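Local coordinates for protein 2-hydroxyhepta-2,4-diene-1, 7-dioateisomerase (Mycobacterium abscessus, PDB 3R6O) that probably catalyses the isomerisation of 2-hydroxyhepta-2,4-diene-1,7-dioate as a magnesium-binding enzyme of the fumarylacetoacetate hydrolase family, at residues Q105-G110 with V131-P136; D144-P149 with Y216-P221; D156-I161 with T191-A196; E160-I165 with M185-I190; R296-G301 with L316-E321. All blocks are in the same frame, centred on the assembly; numbering follows the deposited sequence.

Contact 1: residues Q105-G110 with V131-P136; sequences QVIALG and VFMKSP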
# COMPACT_ATOMS: atom_id res chain seq x y z
N GLN A 105 4.42 -2.27 -1.36
CA GLN A 105 3.19 -1.80 -1.96
C GLN A 105 2.93 -2.60 -3.21
O GLN A 105 3.87 -3.11 -3.84
CB GLN A 105 3.21 -0.31 -2.29
CG GLN A 105 4.20 0.11 -3.38
CD GLN A 105 4.47 1.60 -3.43
OE1 GLN A 105 3.54 2.42 -3.24
NE2 GLN A 105 5.73 1.97 -3.73
N VAL A 106 1.64 -2.69 -3.55
CA VAL A 106 1.22 -3.40 -4.75
C VAL A 106 0.41 -2.48 -5.64
O VAL A 106 -0.69 -2.05 -5.27
CB VAL A 106 0.41 -4.64 -4.40
CG1 VAL A 106 0.04 -5.43 -5.69
CG2 VAL A 106 1.24 -5.49 -3.37
N ILE A 107 1.02 -2.13 -6.76
CA ILE A 107 0.44 -1.24 -7.75
C ILE A 107 -0.18 -2.10 -8.83
O ILE A 107 0.42 -3.10 -9.24
CB ILE A 107 1.49 -0.33 -8.39
CG1 ILE A 107 2.26 0.46 -7.33
CG2 ILE A 107 0.82 0.63 -9.45
CD1 ILE A 107 1.42 1.13 -6.35
N ALA A 108 -1.37 -1.74 -9.29
CA ALA A 108 -2.02 -2.44 -10.42
C ALA A 108 -2.47 -1.41 -11.46
O ALA A 108 -3.07 -0.36 -11.10
CB ALA A 108 -3.27 -3.27 -9.93
N LEU A 109 -2.26 -1.74 -12.73
CA LEU A 109 -2.68 -0.87 -13.81
C LEU A 109 -4.00 -1.33 -14.42
O LEU A 109 -4.16 -2.51 -14.79
CB LEU A 109 -1.58 -0.82 -14.87
CG LEU A 109 -0.72 0.41 -14.96
CD1 LEU A 109 0.10 0.64 -13.65
CD2 LEU A 109 0.16 0.21 -16.27
N GLY A 110 -4.95 -0.40 -14.52
CA GLY A 110 -6.14 -0.57 -15.34
C GLY A 110 -5.96 0.00 -16.72
O GLY A 110 -5.21 0.95 -16.92
N VAL A 131 -3.80 4.13 -12.42
CA VAL A 131 -3.06 3.51 -11.40
C VAL A 131 -3.94 3.18 -10.20
O VAL A 131 -4.53 4.08 -9.56
CB VAL A 131 -1.86 4.38 -10.99
CG1 VAL A 131 -1.04 3.67 -9.87
CG2 VAL A 131 -1.01 4.70 -12.23
N PHE A 132 -3.99 1.88 -9.89
CA PHE A 132 -4.70 1.36 -8.71
C PHE A 132 -3.70 0.85 -7.73
O PHE A 132 -2.55 0.60 -8.10
CB PHE A 132 -5.62 0.18 -9.04
CG PHE A 132 -6.68 0.52 -10.03
CD1 PHE A 132 -7.59 1.51 -9.74
CD2 PHE A 132 -6.73 -0.10 -11.27
CE1 PHE A 132 -8.59 1.89 -10.68
CE2 PHE A 132 -7.71 0.28 -12.22
CZ PHE A 132 -8.63 1.28 -11.91
N MET A 133 -4.17 0.66 -6.48
CA MET A 133 -3.36 0.03 -5.46
C MET A 133 -4.16 -1.11 -4.82
O MET A 133 -5.34 -0.95 -4.46
CB MET A 133 -2.87 1.05 -4.41
CG MET A 133 -1.34 0.89 -4.11
SD MET A 133 -0.69 2.09 -2.98
CE MET A 133 -1.21 3.56 -3.75
N LYS A 134 -3.51 -2.27 -4.71
CA LYS A 134 -3.98 -3.41 -3.92
C LYS A 134 -3.37 -3.47 -2.52
O LYS A 134 -2.18 -3.33 -2.38
CB LYS A 134 -3.60 -4.71 -4.65
CG LYS A 134 -4.37 -4.80 -6.00
CD LYS A 134 -4.21 -6.13 -6.63
CE LYS A 134 -5.14 -7.20 -6.14
NZ LYS A 134 -6.56 -7.11 -6.72
N SER A 135 -4.17 -3.77 -1.50
CA SER A 135 -3.63 -3.96 -0.16
C SER A 135 -2.57 -5.05 -0.20
O SER A 135 -2.80 -6.09 -0.84
CB SER A 135 -4.74 -4.40 0.78
OG SER A 135 -4.23 -4.62 2.07
N PRO A 136 -1.40 -4.80 0.43
CA PRO A 136 -0.41 -5.90 0.46
C PRO A 136 -0.94 -7.17 1.09
O PRO A 136 -0.42 -8.27 0.81
CB PRO A 136 0.77 -5.32 1.29
CG PRO A 136 0.59 -3.89 1.29
CD PRO A 136 -0.89 -3.58 1.09
O HOH W 1 -0.13 -1.44 -1.82
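Ile107 places CG2 anti to its backbone N and CG1 beside it (chi1 -55°), which sends its two branches to different residues of 131-136. CG2 meets Val131 CG1 at 3.6 Å. At the end of the other branch, Ile107 CD1 lies 3.6 Å from Met133 CG. The strands run antiparallel. Ala108 and Phe132 are a hydrogen-bonded pair, with Ala108 N 2.9 Å from Phe132 O and Phe132 N 2.7 Å from Ala108 O. Lys134 N adds a bond to Val106 O. Beyond it a water takes over, accepting from Val106 N and donating to Lys134 O. At the other end Phe132 CE2 rests 3.6 Å from Gly110 CA, where no side chain intervenes. The amine of Lys134 forms a salt bridge with Asp189, a magnesium ligand. Within this chain 130-134 is an outermost strand of the large mixed sheet, and 106-110 lies between it and strand 279-281. Leu109 packs on helix 261-269, and Phe132 on helix 210-214.

Contact 2: residues D144-P149 with Y216-P221; sequences DAVIAP and YPTFCP
A type II turn from Tyr216 to Phe219 brings Thr218 up to the extended backbone at Val146, with Val146 CA and Thr218 CA 5.1 Å apart. Phe219 N closes the turn on Tyr216 O. Thr218 OG1 then works both ways. It accepts from Ile147 N at 2.9 Å, and it donates to Pro217 O at 2.6 Å, on a lone pair in the carbonyl plane. A water donates to both Ile147 O and Pro217 O, a second link between the segments. Ile147 O also sits at the edge of the Phe219 ring, 3.5 Å from CE1. Pro149 lays CG over a face of the Tyr216 ring, 3.6 Å from its centroid, as a CH-pi contact. Its CD meets Phe219 CZ at 3.7 Å. Within this chain strand 146-148 is an outermost strand of a five-stranded mixed sheet, next to strand 312-320. Strand 220-221 pairs in parallel with 139-140. Phe219 and Val146 pack on strands 155-165 and 181-192 of the large sheet.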
# COMPACT_ATOMS: atom_id res chain seq x y z
N ASP A 144 -3.47 -21.15 -4.05
CA ASP A 144 -4.32 -20.80 -2.96
C ASP A 144 -5.71 -20.40 -3.45
O ASP A 144 -5.84 -19.77 -4.51
CB ASP A 144 -3.71 -19.64 -2.17
CG ASP A 144 -2.44 -20.02 -1.45
OD1 ASP A 144 -2.14 -21.23 -1.32
OD2 ASP A 144 -1.75 -19.10 -0.97
N ALA A 145 -6.72 -20.71 -2.66
CA ALA A 145 -8.07 -20.37 -3.01
C ALA A 145 -8.26 -18.86 -3.08
O ALA A 145 -7.67 -18.11 -2.29
CB ALA A 145 -9.06 -20.96 -2.05
N VAL A 146 -9.07 -18.45 -4.04
CA VAL A 146 -9.68 -17.11 -4.03
C VAL A 146 -11.00 -17.22 -3.29
O VAL A 146 -11.81 -18.10 -3.58
CB VAL A 146 -9.96 -16.63 -5.46
CG1 VAL A 146 -10.81 -15.31 -5.45
CG2 VAL A 146 -8.61 -16.41 -6.16
N ILE A 147 -11.21 -16.31 -2.34
CA ILE A 147 -12.33 -16.41 -1.44
C ILE A 147 -13.18 -15.21 -1.73
O ILE A 147 -12.76 -14.09 -1.51
CB ILE A 147 -11.89 -16.35 0.02
CG1 ILE A 147 -10.95 -17.54 0.39
CG2 ILE A 147 -13.10 -16.28 0.93
CD1 ILE A 147 -11.60 -18.88 0.31
N ALA A 148 -14.38 -15.47 -2.26
CA ALA A 148 -15.31 -14.39 -2.57
C ALA A 148 -16.03 -13.96 -1.31
O ALA A 148 -16.75 -14.78 -0.69
CB ALA A 148 -16.30 -14.84 -3.61
N PRO A 149 -15.88 -12.69 -0.92
CA PRO A 149 -16.44 -12.28 0.33
C PRO A 149 -17.96 -12.33 0.31
O PRO A 149 -18.56 -12.28 -0.76
CB PRO A 149 -15.94 -10.84 0.49
CG PRO A 149 -15.68 -10.37 -0.89
CD PRO A 149 -15.31 -11.55 -1.68
N TYR A 216 -9.31 -7.25 -0.73
CA TYR A 216 -9.62 -8.33 0.23
C TYR A 216 -8.48 -9.37 0.27
O TYR A 216 -7.83 -9.56 -0.76
CB TYR A 216 -10.85 -9.06 -0.21
CG TYR A 216 -12.18 -8.36 0.05
CD1 TYR A 216 -12.92 -8.67 1.18
CD2 TYR A 216 -12.71 -7.44 -0.84
CE1 TYR A 216 -14.16 -8.13 1.40
CE2 TYR A 216 -14.00 -6.87 -0.61
CZ TYR A 216 -14.68 -7.23 0.52
OH TYR A 216 -15.92 -6.73 0.82
N PRO A 217 -8.33 -10.13 1.38
CA PRO A 217 -7.43 -11.28 1.33
C PRO A 217 -7.75 -12.22 0.17
O PRO A 217 -8.92 -12.43 -0.14
CB PRO A 217 -7.70 -12.00 2.65
CG PRO A 217 -8.19 -10.89 3.58
CD PRO A 217 -9.07 -10.08 2.66
N THR A 218 -6.71 -12.77 -0.43
CA THR A 218 -6.76 -13.69 -1.57
C THR A 218 -6.94 -13.01 -2.93
O THR A 218 -6.89 -13.70 -3.96
CB THR A 218 -7.78 -14.85 -1.44
OG1 THR A 218 -9.12 -14.43 -1.76
CG2 THR A 218 -7.75 -15.49 -0.07
N PHE A 219 -7.16 -11.68 -2.93
CA PHE A 219 -7.39 -10.95 -4.18
C PHE A 219 -6.14 -10.64 -5.04
O PHE A 219 -6.26 -10.08 -6.14
CB PHE A 219 -8.19 -9.65 -3.93
CG PHE A 219 -9.67 -9.84 -3.75
CD1 PHE A 219 -10.20 -11.03 -3.30
CD2 PHE A 219 -10.53 -8.79 -4.03
CE1 PHE A 219 -11.59 -11.18 -3.15
CE2 PHE A 219 -11.90 -8.92 -3.86
CZ PHE A 219 -12.42 -10.10 -3.42
N CYS A 220 -4.95 -11.00 -4.58
CA CYS A 220 -3.73 -10.85 -5.41
C CYS A 220 -2.88 -12.12 -5.45
O CYS A 220 -1.74 -12.15 -4.94
CB CYS A 220 -2.88 -9.65 -4.99
SG CYS A 220 -1.72 -9.11 -6.29
N PRO A 221 -3.42 -13.20 -6.02
CA PRO A 221 -2.61 -14.36 -6.31
C PRO A 221 -1.35 -14.01 -7.11
O PRO A 221 -1.40 -13.19 -8.01
CB PRO A 221 -3.54 -15.26 -7.13
CG PRO A 221 -4.90 -14.81 -6.81
CD PRO A 221 -4.79 -13.36 -6.51
O HOH W 2 -11.67 -12.70 0.53

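Contact 3: residues D156-I161 with T191-A196; sequences DYEIEI and TARDVA. With MG (magnesium ion), chain B.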
# COMPACT_ATOMS: atom_id res chain seq x y z
N ASP A 156 -14.58 -10.81 -10.15
CA ASP A 156 -13.93 -10.96 -11.43
C ASP A 156 -12.44 -11.35 -11.31
O ASP A 156 -11.78 -11.08 -10.31
CB ASP A 156 -14.07 -9.67 -12.24
CG ASP A 156 -14.32 -9.92 -13.71
OD1 ASP A 156 -14.16 -11.08 -14.15
OD2 ASP A 156 -14.70 -8.95 -14.43
N TYR A 157 -11.95 -11.95 -12.39
CA TYR A 157 -10.56 -12.37 -12.60
C TYR A 157 -9.89 -11.46 -13.64
O TYR A 157 -10.54 -10.92 -14.54
CB TYR A 157 -10.53 -13.84 -13.08
CG TYR A 157 -11.42 -14.03 -14.29
CD1 TYR A 157 -10.94 -13.81 -15.58
CD2 TYR A 157 -12.78 -14.31 -14.14
CE1 TYR A 157 -11.79 -13.92 -16.71
CE2 TYR A 157 -13.65 -14.42 -15.25
CZ TYR A 157 -13.15 -14.20 -16.54
OH TYR A 157 -13.99 -14.33 -17.66
N GLU A 158 -8.58 -11.27 -13.48
CA GLU A 158 -7.79 -10.46 -14.38
C GLU A 158 -6.35 -10.97 -14.37
O GLU A 158 -5.60 -10.58 -13.48
CB GLU A 158 -7.76 -9.03 -13.90
CG GLU A 158 -9.10 -8.39 -13.73
CD GLU A 158 -8.99 -6.92 -13.37
OE1 GLU A 158 -8.29 -6.58 -12.43
OE2 GLU A 158 -9.61 -6.08 -14.04
N ILE A 159 -6.00 -11.81 -15.32
CA ILE A 159 -4.62 -12.30 -15.45
C ILE A 159 -3.69 -11.17 -15.88
O ILE A 159 -3.98 -10.42 -16.79
CB ILE A 159 -4.50 -13.51 -16.40
CG1 ILE A 159 -3.13 -14.19 -16.25
CG2 ILE A 159 -4.82 -13.14 -17.91
CD1 ILE A 159 -3.01 -15.51 -17.12
N GLU A 160 -2.58 -11.03 -15.17
CA GLU A 160 -1.62 -9.97 -15.48
C GLU A 160 -0.21 -10.47 -15.27
O GLU A 160 0.04 -11.38 -14.48
CB GLU A 160 -1.90 -8.75 -14.58
CG GLU A 160 -3.37 -8.39 -14.49
CD GLU A 160 -3.70 -6.99 -14.08
OE1 GLU A 160 -2.82 -6.10 -13.96
OE2 GLU A 160 -4.90 -6.76 -13.87
N ILE A 161 0.72 -9.84 -15.96
CA ILE A 161 2.11 -10.03 -15.70
C ILE A 161 2.57 -8.90 -14.71
O ILE A 161 2.34 -7.69 -14.95
CB ILE A 161 2.95 -10.03 -17.01
CG1 ILE A 161 2.43 -11.05 -18.05
CG2 ILE A 161 4.43 -10.31 -16.70
CD1 ILE A 161 2.23 -12.50 -17.53
N THR A 191 -10.98 -8.71 -8.44
CA THR A 191 -11.74 -7.48 -8.21
C THR A 191 -13.22 -7.83 -8.00
O THR A 191 -13.79 -8.60 -8.76
CB THR A 191 -11.61 -6.53 -9.40
OG1 THR A 191 -10.23 -6.22 -9.60
CG2 THR A 191 -12.37 -5.20 -9.12
N ALA A 192 -13.81 -7.30 -6.94
CA ALA A 192 -15.21 -7.47 -6.62
C ALA A 192 -15.87 -6.24 -7.21
O ALA A 192 -15.80 -5.16 -6.62
CB ALA A 192 -15.40 -7.53 -5.10
N ARG A 193 -16.47 -6.38 -8.38
CA ARG A 193 -16.84 -5.21 -9.18
C ARG A 193 -18.02 -4.45 -8.60
O ARG A 193 -18.14 -3.23 -8.81
CB ARG A 193 -17.13 -5.61 -10.64
CG ARG A 193 -15.91 -6.14 -11.29
CD ARG A 193 -15.71 -5.66 -12.70
NE ARG A 193 -14.65 -6.43 -13.33
CZ ARG A 193 -13.35 -6.14 -13.32
NH1 ARG A 193 -12.89 -5.05 -12.71
NH2 ARG A 193 -12.49 -6.94 -13.96
N ASP A 194 -18.88 -5.18 -7.89
CA ASP A 194 -20.05 -4.59 -7.22
C ASP A 194 -19.64 -3.81 -5.98
O ASP A 194 -20.21 -2.77 -5.69
CB ASP A 194 -21.12 -5.63 -6.91
CG ASP A 194 -20.60 -6.87 -6.13
OD1 ASP A 194 -19.40 -7.19 -6.05
OD2 ASP A 194 -21.50 -7.61 -5.68
N VAL A 195 -18.62 -4.28 -5.28
CA VAL A 195 -18.04 -3.52 -4.18
C VAL A 195 -17.29 -2.27 -4.68
O VAL A 195 -17.30 -1.23 -4.05
CB VAL A 195 -17.07 -4.41 -3.39
CG1 VAL A 195 -16.31 -3.57 -2.40
CG2 VAL A 195 -17.86 -5.58 -2.71
N ALA A 196 -16.58 -2.43 -5.79
CA ALA A 196 -15.80 -1.37 -6.40
C ALA A 196 -16.66 -0.24 -6.94
O ALA A 196 -16.25 0.90 -6.88
CB ALA A 196 -14.95 -1.93 -7.51
MG MG B . -5.84 -4.71 -13.24
O HOH W 3 -10.51 -3.06 -12.65
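Arg193 grips Asp156 side-on with two nitrogens that both end on one oxygen, OD2. NE donates at 2.8 Å to Asp156 OD2, which receives it on its anti lone pair. NH2, at 3.0 Å from the same OD2, arrives from above the carboxylate plane. OD2 lies close to the guanidinium plane, and the two flat groups stand 80° apart. The Arg193 chain is bent at chi2 (-138°) and extended at chi3, and its guanidinium edge meets both carboxylates. The same NH2 also donates to Glu158 OE2 at 3.0 Å, nearly straight at 173°. That oxygen too is at the guanidinium edge, but the donor stands above the Glu158 carboxylate plane. One arginine therefore joins two acidic side chains in a salt-bridge network. Asp156 OD1 is held separately, by Tyr157 N and by Gly289 N. The backbones meet in one antiparallel hydrogen-bonded pair, with Asp156 N 2.7 Å from Thr191 O and Thr191 N 3.1 Å from Asp156 O. Glu158 OE1 lies 3.4 Å from Thr191 OG1, which bonds to Lys214. OE1 also stops 3.2 Å from magnesium. Glu158 is a magnesium ligand of this protein, although not a bonded one in this chain. Its spacing from Glu160, with Asp189 further on, fits the Glu-X-Glu and Asp metal site of the fumarylacetoacetate hydrolase family.

Contact 4: residues E160-I165 with M185-I190; sequences EIAVVI and MLANDI. With MG (magnesium ion), chain B.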
# COMPACT_ATOMS: atom_id res chain seq x y z
N GLU A 160 -2.58 -11.03 -15.17
CA GLU A 160 -1.62 -9.97 -15.48
C GLU A 160 -0.21 -10.47 -15.27
O GLU A 160 0.04 -11.38 -14.48
CB GLU A 160 -1.90 -8.75 -14.58
CG GLU A 160 -3.37 -8.39 -14.49
CD GLU A 160 -3.70 -6.99 -14.08
OE1 GLU A 160 -2.82 -6.10 -13.96
OE2 GLU A 160 -4.90 -6.76 -13.87
N ILE A 161 0.72 -9.84 -15.96
CA ILE A 161 2.11 -10.03 -15.70
C ILE A 161 2.57 -8.90 -14.71
O ILE A 161 2.34 -7.69 -14.95
CB ILE A 161 2.95 -10.03 -17.01
CG1 ILE A 161 2.43 -11.05 -18.05
CG2 ILE A 161 4.43 -10.31 -16.70
CD1 ILE A 161 2.23 -12.50 -17.53
N ALA A 162 3.19 -9.31 -13.62
CA ALA A 162 3.76 -8.40 -12.62
C ALA A 162 5.25 -8.28 -12.79
O ALA A 162 5.94 -9.27 -13.07
CB ALA A 162 3.46 -8.88 -11.17
N VAL A 163 5.76 -7.07 -12.58
CA VAL A 163 7.19 -6.90 -12.36
C VAL A 163 7.39 -6.60 -10.89
O VAL A 163 6.55 -5.95 -10.21
CB VAL A 163 7.87 -5.80 -13.20
CG1 VAL A 163 7.89 -6.20 -14.65
CG2 VAL A 163 7.19 -4.47 -13.01
N VAL A 164 8.53 -7.07 -10.42
CA VAL A 164 8.99 -6.86 -9.11
C VAL A 164 10.22 -5.94 -9.14
O VAL A 164 11.19 -6.21 -9.85
CB VAL A 164 9.40 -8.20 -8.48
CG1 VAL A 164 9.93 -7.95 -7.11
CG2 VAL A 164 8.21 -9.17 -8.42
N ILE A 165 10.21 -4.93 -8.28
CA ILE A 165 11.24 -3.91 -8.28
C ILE A 165 12.44 -4.43 -7.49
O ILE A 165 12.28 -5.05 -6.43
CB ILE A 165 10.72 -2.60 -7.63
CG1 ILE A 165 9.51 -2.04 -8.38
CG2 ILE A 165 11.78 -1.56 -7.53
CD1 ILE A 165 9.76 -1.72 -9.86
N MET A 185 6.58 -12.03 -12.41
CA MET A 185 5.72 -13.08 -11.82
C MET A 185 4.36 -13.05 -12.51
O MET A 185 3.89 -11.97 -12.92
CB MET A 185 5.38 -12.80 -10.36
CG MET A 185 6.49 -12.54 -9.46
SD MET A 185 5.83 -12.69 -7.82
CE MET A 185 5.05 -11.10 -7.55
N LEU A 186 3.73 -14.22 -12.58
CA LEU A 186 2.33 -14.28 -13.00
C LEU A 186 1.51 -13.73 -11.84
O LEU A 186 1.89 -13.87 -10.67
CB LEU A 186 1.95 -15.73 -13.33
CG LEU A 186 0.75 -16.03 -14.22
CD1 LEU A 186 0.82 -15.21 -15.49
CD2 LEU A 186 0.67 -17.58 -14.52
N ALA A 187 0.41 -13.05 -12.13
CA ALA A 187 -0.43 -12.51 -11.09
C ALA A 187 -1.90 -12.47 -11.52
O ALA A 187 -2.21 -12.65 -12.70
CB ALA A 187 0.05 -11.11 -10.64
N ASN A 188 -2.79 -12.24 -10.56
CA ASN A 188 -4.23 -11.91 -10.88
C ASN A 188 -4.72 -10.68 -10.11
O ASN A 188 -4.57 -10.62 -8.89
CB ASN A 188 -5.11 -13.11 -10.59
CG ASN A 188 -6.40 -13.10 -11.44
OD1 ASN A 188 -7.25 -12.25 -11.27
ND2 ASN A 188 -6.49 -14.01 -12.40
N ASP A 189 -5.28 -9.67 -10.79
CA ASP A 189 -5.90 -8.57 -10.07
C ASP A 189 -7.39 -8.91 -9.86
O ASP A 189 -8.24 -8.44 -10.60
CB ASP A 189 -5.73 -7.25 -10.85
CG ASP A 189 -6.27 -6.07 -10.11
OD1 ASP A 189 -6.71 -6.24 -8.95
OD2 ASP A 189 -6.30 -4.96 -10.66
N ILE A 190 -7.67 -9.76 -8.88
CA ILE A 190 -9.04 -10.14 -8.52
C ILE A 190 -9.75 -8.90 -7.99
O ILE A 190 -9.22 -8.20 -7.10
CB ILE A 190 -9.11 -11.19 -7.37
CG1 ILE A 190 -8.34 -12.49 -7.71
CG2 ILE A 190 -10.63 -11.47 -6.93
CD1 ILE A 190 -8.91 -13.37 -8.81
MG MG B . -5.84 -4.71 -13.24
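The carboxylates of Glu160 and Asp189 stand 66° apart, each turning one oxygen to the same magnesium ion. Glu160 OE2 binds the metal at 2.3 Å and Asp189 OD2 at 2.6 Å. OE2 also lies 3.2 Å from Asp189 CB, which packs the two side chains tightly beside the ion. Gly283 N bonds to Glu160 OE1, and Asp189 OD1 is the oxygen that takes Lys134. The metal-bound Asp189 OD2 also has a salt bridge from Lys214. The two lysines probably offset part of the negative charge gathered here. With CG anti to the backbone N (chi1 -176°), Asp189 can bring OD2 to the ion. Along the backbone the strands are tied as antiparallel hydrogen-bonded pairs, Glu160 with Ala187 and Ala162 with Met185, by four bonds. Ala162 CB packs 4.1 Å from Ala187 CB on the same face as Glu160. Further along, Val164 CG2 meets Met185 CE at 3.8 Å. On the other face Ile161 CD1 touches Leu186 CD1 at 3.7 Å. Both strands are interior to the large mixed sheet: 155-165 also borders 279-281, and 181-192 also borders 226-228. Met185 packs on Ile279 of strand 279-281, while Ile161 packs on Phe240 of strand 239-244.

Contact 5: residues R296-G301 with L316-E321; sequences RYLRPG and LPVHDE
Val318 meets the loop 296-301 with CB and one methyl. Its strand, 312-320, forms a beta hairpin with 303-308 in the five-stranded mixed sheet, and 296-301 is the loop that leads into that hairpin. From the start of the side chain, Val318 CB lies 3.6 Å from Arg299 O. CG1, anti to the backbone N (chi1 177°), is the methyl that meets the loop. It lies 3.5 Å from Arg299 O and 4.1 Å from Leu298 CB. Ile304 of the partner strand packs against Val318 as well, and Leu298 touches Ile304 too. The backbone of Val318 joins in, for Gly301 N donates to Val318 O at 2.9 Å and 164°. Gly301 has positive phi (89°), and at its backbone angles a CB would press against the carbonyl O of Pro300. Next along the strand, Asp320 lies across the Pro300 ring. Its OD2 is 3.5 Å from Pro300 CD and 3.7 Å from Pro300 CG, so the carboxylate rests against ring carbons here. Pro300 and Asp320 are exposed. Arg299 forms a salt bridge with Asp302. A water also links loop and strand. Its approach to Asp320 OD1 is unusually short, but it donates to Leu298 O at an ordinary 2.9 Å.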
# COMPACT_ATOMS: atom_id res chain seq x y z
N ARG A 296 -19.75 -13.48 -16.55
CA ARG A 296 -19.07 -14.77 -16.34
C ARG A 296 -18.15 -14.66 -15.12
O ARG A 296 -17.00 -15.11 -15.16
CB ARG A 296 -18.26 -15.17 -17.57
CG ARG A 296 -19.02 -15.13 -18.90
CD ARG A 296 -18.31 -16.00 -19.92
NE ARG A 296 -18.44 -17.39 -19.49
CZ ARG A 296 -17.85 -18.43 -20.08
NH1 ARG A 296 -17.07 -18.25 -21.18
NH2 ARG A 296 -18.05 -19.64 -19.58
N TYR A 297 -18.69 -14.05 -14.06
CA TYR A 297 -18.00 -13.86 -12.79
C TYR A 297 -17.70 -15.22 -12.13
O TYR A 297 -18.24 -16.25 -12.51
CB TYR A 297 -18.78 -12.94 -11.83
CG TYR A 297 -19.00 -11.50 -12.32
CD1 TYR A 297 -17.94 -10.68 -12.61
CD2 TYR A 297 -20.29 -10.95 -12.40
CE1 TYR A 297 -18.11 -9.39 -13.04
CE2 TYR A 297 -20.49 -9.62 -12.83
CZ TYR A 297 -19.39 -8.85 -13.13
OH TYR A 297 -19.55 -7.55 -13.58
N LEU A 298 -16.72 -15.22 -11.22
CA LEU A 298 -16.28 -16.42 -10.53
C LEU A 298 -17.45 -16.98 -9.71
O LEU A 298 -18.17 -16.23 -9.06
CB LEU A 298 -15.08 -16.12 -9.65
CG LEU A 298 -13.86 -15.58 -10.42
CD1 LEU A 298 -12.68 -15.16 -9.46
CD2 LEU A 298 -13.43 -16.63 -11.44
N ARG A 299 -17.64 -18.29 -9.81
CA ARG A 299 -18.72 -19.02 -9.15
C ARG A 299 -18.08 -19.95 -8.12
O ARG A 299 -16.96 -20.38 -8.30
CB ARG A 299 -19.48 -19.84 -10.17
CG ARG A 299 -20.20 -19.00 -11.26
CD ARG A 299 -20.55 -19.88 -12.48
NE ARG A 299 -19.34 -20.39 -13.15
CZ ARG A 299 -19.30 -21.01 -14.33
NH1 ARG A 299 -20.39 -21.22 -15.08
NH2 ARG A 299 -18.11 -21.41 -14.79
N PRO A 300 -18.78 -20.23 -7.01
CA PRO A 300 -18.29 -21.28 -6.10
C PRO A 300 -17.98 -22.61 -6.79
O PRO A 300 -18.79 -23.15 -7.56
CB PRO A 300 -19.42 -21.41 -5.09
CG PRO A 300 -20.63 -20.90 -5.82
CD PRO A 300 -20.14 -19.79 -6.68
N GLY A 301 -16.78 -23.13 -6.55
CA GLY A 301 -16.35 -24.34 -7.20
C GLY A 301 -15.64 -24.19 -8.55
O GLY A 301 -15.09 -25.17 -9.06
N LEU A 316 -6.24 -22.03 -8.91
CA LEU A 316 -6.87 -21.35 -7.82
C LEU A 316 -8.34 -21.76 -7.69
O LEU A 316 -9.18 -21.38 -8.53
CB LEU A 316 -6.78 -19.85 -8.06
CG LEU A 316 -5.48 -19.19 -8.53
CD1 LEU A 316 -5.77 -17.69 -8.84
CD2 LEU A 316 -4.36 -19.36 -7.49
N PRO A 317 -8.65 -22.57 -6.66
CA PRO A 317 -10.06 -22.92 -6.43
C PRO A 317 -10.82 -21.73 -5.84
O PRO A 317 -10.24 -20.98 -5.07
CB PRO A 317 -9.99 -24.10 -5.48
CG PRO A 317 -8.64 -23.99 -4.79
CD PRO A 317 -7.73 -23.20 -5.69
N VAL A 318 -12.08 -21.55 -6.27
CA VAL A 318 -12.92 -20.45 -5.79
C VAL A 318 -13.96 -20.96 -4.78
O VAL A 318 -14.63 -21.94 -5.03
CB VAL A 318 -13.67 -19.74 -6.96
CG1 VAL A 318 -14.60 -18.64 -6.41
CG2 VAL A 318 -12.64 -19.15 -7.96
N HIS A 319 -14.03 -20.28 -3.63
CA HIS A 319 -15.00 -20.59 -2.59
C HIS A 319 -15.64 -19.29 -2.12
O HIS A 319 -14.92 -18.34 -1.81
CB HIS A 319 -14.29 -21.20 -1.39
CG HIS A 319 -13.63 -22.53 -1.66
ND1 HIS A 319 -14.20 -23.73 -1.32
CD2 HIS A 319 -12.43 -22.83 -2.21
CE1 HIS A 319 -13.39 -24.72 -1.66
NE2 HIS A 319 -12.32 -24.20 -2.22
N ASP A 320 -16.96 -19.31 -1.96
CA ASP A 320 -17.71 -18.19 -1.37
C ASP A 320 -17.75 -18.31 0.13
O ASP A 320 -17.97 -19.40 0.68
CB ASP A 320 -19.15 -18.19 -1.87
CG ASP A 320 -19.27 -17.84 -3.35
OD1 ASP A 320 -18.24 -17.65 -4.02
OD2 ASP A 320 -20.42 -17.82 -3.84
N GLU A 321 -17.61 -17.16 0.81
CA GLU A 321 -17.89 -17.07 2.22
C GLU A 321 -19.38 -17.26 2.39
O GLU A 321 -20.13 -16.68 1.65
CB GLU A 321 -17.51 -15.70 2.78
CG GLU A 321 -16.02 -15.37 2.78
CD GLU A 321 -15.70 -14.07 3.54
OE1 GLU A 321 -16.57 -13.17 3.61
OE2 GLU A 321 -14.57 -13.97 4.10
O HOH W 4 -18.60 -16.45 -6.17

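Overall arrangement
From the N terminus, contact 1 comes first and closes a short connection between strands 106-110 and 130-134. Contact 2 then spans a longer one, from 144-149 to 216-221. Contacts 3 and 4 both fall within that span. They join successive parts of the same strand pair, 155-165 with 181-192, and share Glu160 and Ile161. Contact 5 follows in series and ties the loop 296-301 to the last strand. Lys134 connects contact 1 to Asp189 of contact 4. Contact 2 links the five-stranded sheet to the large mixed sheet: Ala148 pairs with His319 and Glu321 of contact 5, while Phe219 and Pro221 probably bond to Ile190 and Asn188 of contact 4. Tyr157 of contact 3 packs on Leu298 of contact 5.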